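Local coordinates for protein multi-copper Oxidase CueO (Ochrobactrum, PDB 6EVG) that probably couples the one-electron oxidation of phenolic substrates, among them lignin model compounds, to reduction of dioxygen to water at copper centres, at residues A125-F130 / A147-V152. Sequence-based numbering, arbitrary orientation.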
loop_
_atom_site.group_PDB
_atom_site.type_symbol
_atom_site.label_atom_id
_atom_site.label_comp_id
_atom_site.label_asym_id
_atom_site.label_seq_id
_atom_site.Cartn_x
_atom_site.Cartn_y
_atom_site.Cartn_z
ATOM N N ALA A 125 -11.594 4.996 10.665
ATOM C CA ALA A 125 -10.209 5.281 11.014
ATOM C C ALA A 125 -9.291 4.215 10.414
ATOM O O ALA A 125 -9.569 3.021 10.515
ATOM C CB ALA A 125 -10.079 5.313 12.532
ATOM N N SER A 126 -8.202 4.657 9.800
ATOM C CA SER A 126 -7.387 3.762 8.965
ATOM C C SER A 126 -6.082 4.388 8.603
ATOM O O SER A 126 -5.888 5.620 8.648
ATOM C CB SER A 126 -8.183 3.384 7.709
ATOM O OG SER A 126 -8.728 4.541 7.063
ATOM N N PHE A 127 -5.152 3.525 8.218
ATOM C CA PHE A 127 -3.797 3.856 7.748
ATOM C C PHE A 127 -3.743 3.636 6.244
ATOM O O PHE A 127 -3.751 2.502 5.786
ATOM C CB PHE A 127 -2.775 2.991 8.501
ATOM C CG PHE A 127 -1.357 3.142 8.055
ATOM C CD1 PHE A 127 -0.716 4.372 7.990
ATOM C CD2 PHE A 127 -0.571 2.058 7.736
ATOM C CE1 PHE A 127 0.606 4.483 7.623
ATOM C CE2 PHE A 127 0.742 2.167 7.340
ATOM C CZ PHE A 127 1.340 3.377 7.317
ATOM N N ASN A 128 -3.717 4.752 5.533
ATOM C CA ASN A 128 -3.786 4.818 4.064
ATOM C C ASN A 128 -2.512 5.398 3.512
ATOM O O ASN A 128 -1.580 5.751 4.272
ATOM C CB ASN A 128 -5.049 5.574 3.649
ATOM C CG ASN A 128 -6.257 5.018 4.387
ATOM O OD1 ASN A 128 -6.589 3.844 4.194
ATOM N ND2 ASN A 128 -6.879 5.841 5.193
ATOM N N TRP A 129 -2.430 5.568 2.196
ATOM C CA TRP A 129 -1.215 6.105 1.588
ATOM C C TRP A 129 -1.541 6.702 0.234
ATOM O O TRP A 129 -2.685 6.690 -0.202
ATOM C CB TRP A 129 -0.078 5.081 1.548
ATOM C CG TRP A 129 -0.272 3.935 0.607
ATOM C CD1 TRP A 129 -1.256 2.997 0.580
ATOM C CD2 TRP A 129 0.677 3.537 -0.389
ATOM N NE1 TRP A 129 -0.979 2.053 -0.390
ATOM C CE2 TRP A 129 0.200 2.386 -1.010
ATOM C CE3 TRP A 129 1.899 4.073 -0.828
ATOM C CZ2 TRP A 129 0.922 1.730 -2.025
ATOM C CZ3 TRP A 129 2.610 3.454 -1.815
ATOM C CH2 TRP A 129 2.119 2.259 -2.412
ATOM N N PHE A 130 -0.514 7.226 -0.443
ATOM C CA PHE A 130 -0.734 7.812 -1.761
ATOM C C PHE A 130 0.517 7.742 -2.568
ATOM O O PHE A 130 1.642 7.753 -2.024
ATOM C CB PHE A 130 -1.302 9.262 -1.660
ATOM C CG PHE A 130 -0.578 10.183 -0.763
ATOM C CD1 PHE A 130 0.436 11.010 -1.217
ATOM C CD2 PHE A 130 -0.943 10.332 0.575
ATOM C CE1 PHE A 130 1.060 11.927 -0.372
ATOM C CE2 PHE A 130 -0.291 11.228 1.439
ATOM C CZ PHE A 130 0.688 12.012 0.947
ATOM N N ALA A 147 5.853 8.734 -2.817
ATOM C CA ALA A 147 4.782 8.186 -1.986
ATOM C C ALA A 147 4.695 8.995 -0.731
ATOM O O ALA A 147 5.672 9.601 -0.308
ATOM C CB ALA A 147 5.011 6.732 -1.611
ATOM N N GLY A 148 3.508 8.963 -0.115
ATOM C CA GLY A 148 3.340 9.492 1.248
ATOM C C GLY A 148 2.286 8.656 1.972
ATOM O O GLY A 148 1.708 7.762 1.397
ATOM N N LEU A 149 2.096 8.993 3.240
ATOM C CA LEU A 149 1.205 8.250 4.126
ATOM C C LEU A 149 0.036 9.127 4.525
ATOM O O LEU A 149 0.161 10.347 4.572
ATOM C CB LEU A 149 1.968 7.749 5.362
ATOM C CG LEU A 149 3.191 6.924 5.063
ATOM C CD1 LEU A 149 3.903 6.533 6.356
ATOM C CD2 LEU A 149 2.863 5.679 4.238
ATOM N N MET A 150 -1.110 8.511 4.833
ATOM C CA MET A 150 -2.323 9.269 5.146
ATOM C C MET A 150 -3.160 8.573 6.174
ATOM O O MET A 150 -3.788 7.558 5.834
ATOM C CB MET A 150 -3.110 9.528 3.839
ATOM C CG MET A 150 -4.331 10.394 4.042
ATOM S SD MET A 150 -5.075 10.956 2.471
ATOM C CE MET A 150 -3.979 12.253 1.980
ATOM N N VAL A 151 -3.144 9.049 7.405
ATOM C CA VAL A 151 -3.945 8.503 8.476
ATOM C C VAL A 151 -5.254 9.258 8.596
ATOM O O VAL A 151 -5.249 10.497 8.641
ATOM C CB VAL A 151 -3.158 8.547 9.815
ATOM C CG1 VAL A 151 -4.078 8.245 10.990
ATOM C CG2 VAL A 151 -1.984 7.598 9.770
ATOM N N VAL A 152 -6.369 8.522 8.640
ATOM C CA VAL A 152 -7.654 9.074 9.044
ATOM C C VAL A 152 -7.870 8.654 10.493
ATOM O O VAL A 152 -7.841 7.460 10.792
ATOM C CB VAL A 152 -8.821 8.581 8.162
ATOM C CG1 VAL A 152 -10.147 9.054 8.734
ATOM C CG2 VAL A 152 -8.630 9.102 6.738
#
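Phe130 lies across the backbone of Gly148: Gly148 CA sits 3.8 Å from the centroid of the Phe130 ring and 19° off its normal, a CH-pi contact over one face. Phe130 CG lies between the backbone N and the carbonyl carbon (chi1 50°). Phe130 CE2 comes within 3.3 Å of Leu149 O, and the Met150 and Phe130 side chains cross at about a right angle, with Met150 CE 3.9 Å from Phe130 CD2. Asn128 and Ser126 share this face of the sheet. Asn128 ND2 donates to Ser126 OG at 2.9 Å, nearly within the amide plane, and reaches Val152 CG2 with a looser contact.

On the other face, the edge of the Phe127 ring meets Val151 CG2 through CD1 (3.9 Å) and Leu149 CD1 through CE1, while Trp129 CB touches Leu149 CD2 and the indole edge reaches Ala147 CB.

Between the two faces, Ser126, Asn128 and Phe130 each exchange two backbone hydrogen bonds with Val152, Met150 and Gly148 respectively; these pairs alternate with the non-hydrogen-bonded pairs Phe127-Val151 and Trp129-Leu149. The Met150 N to Asn128 O bond is 2.9 Å long, yet its donor stands 56° out of the carbonyl plane.

Further out, Arg269 bonds Phe127 O and Asn128 OD1, strand 67-71 continues the sheet beyond Leu149 and Val151, and Trp129 meets the rings of His93 and His131. The contact thus joins two adjacent inner strands of a cupredoxin-type sheet, with both ends of the Asn128 amide hydrogen-bonded in a buried setting and glycine's bare backbone accommodating an aromatic face.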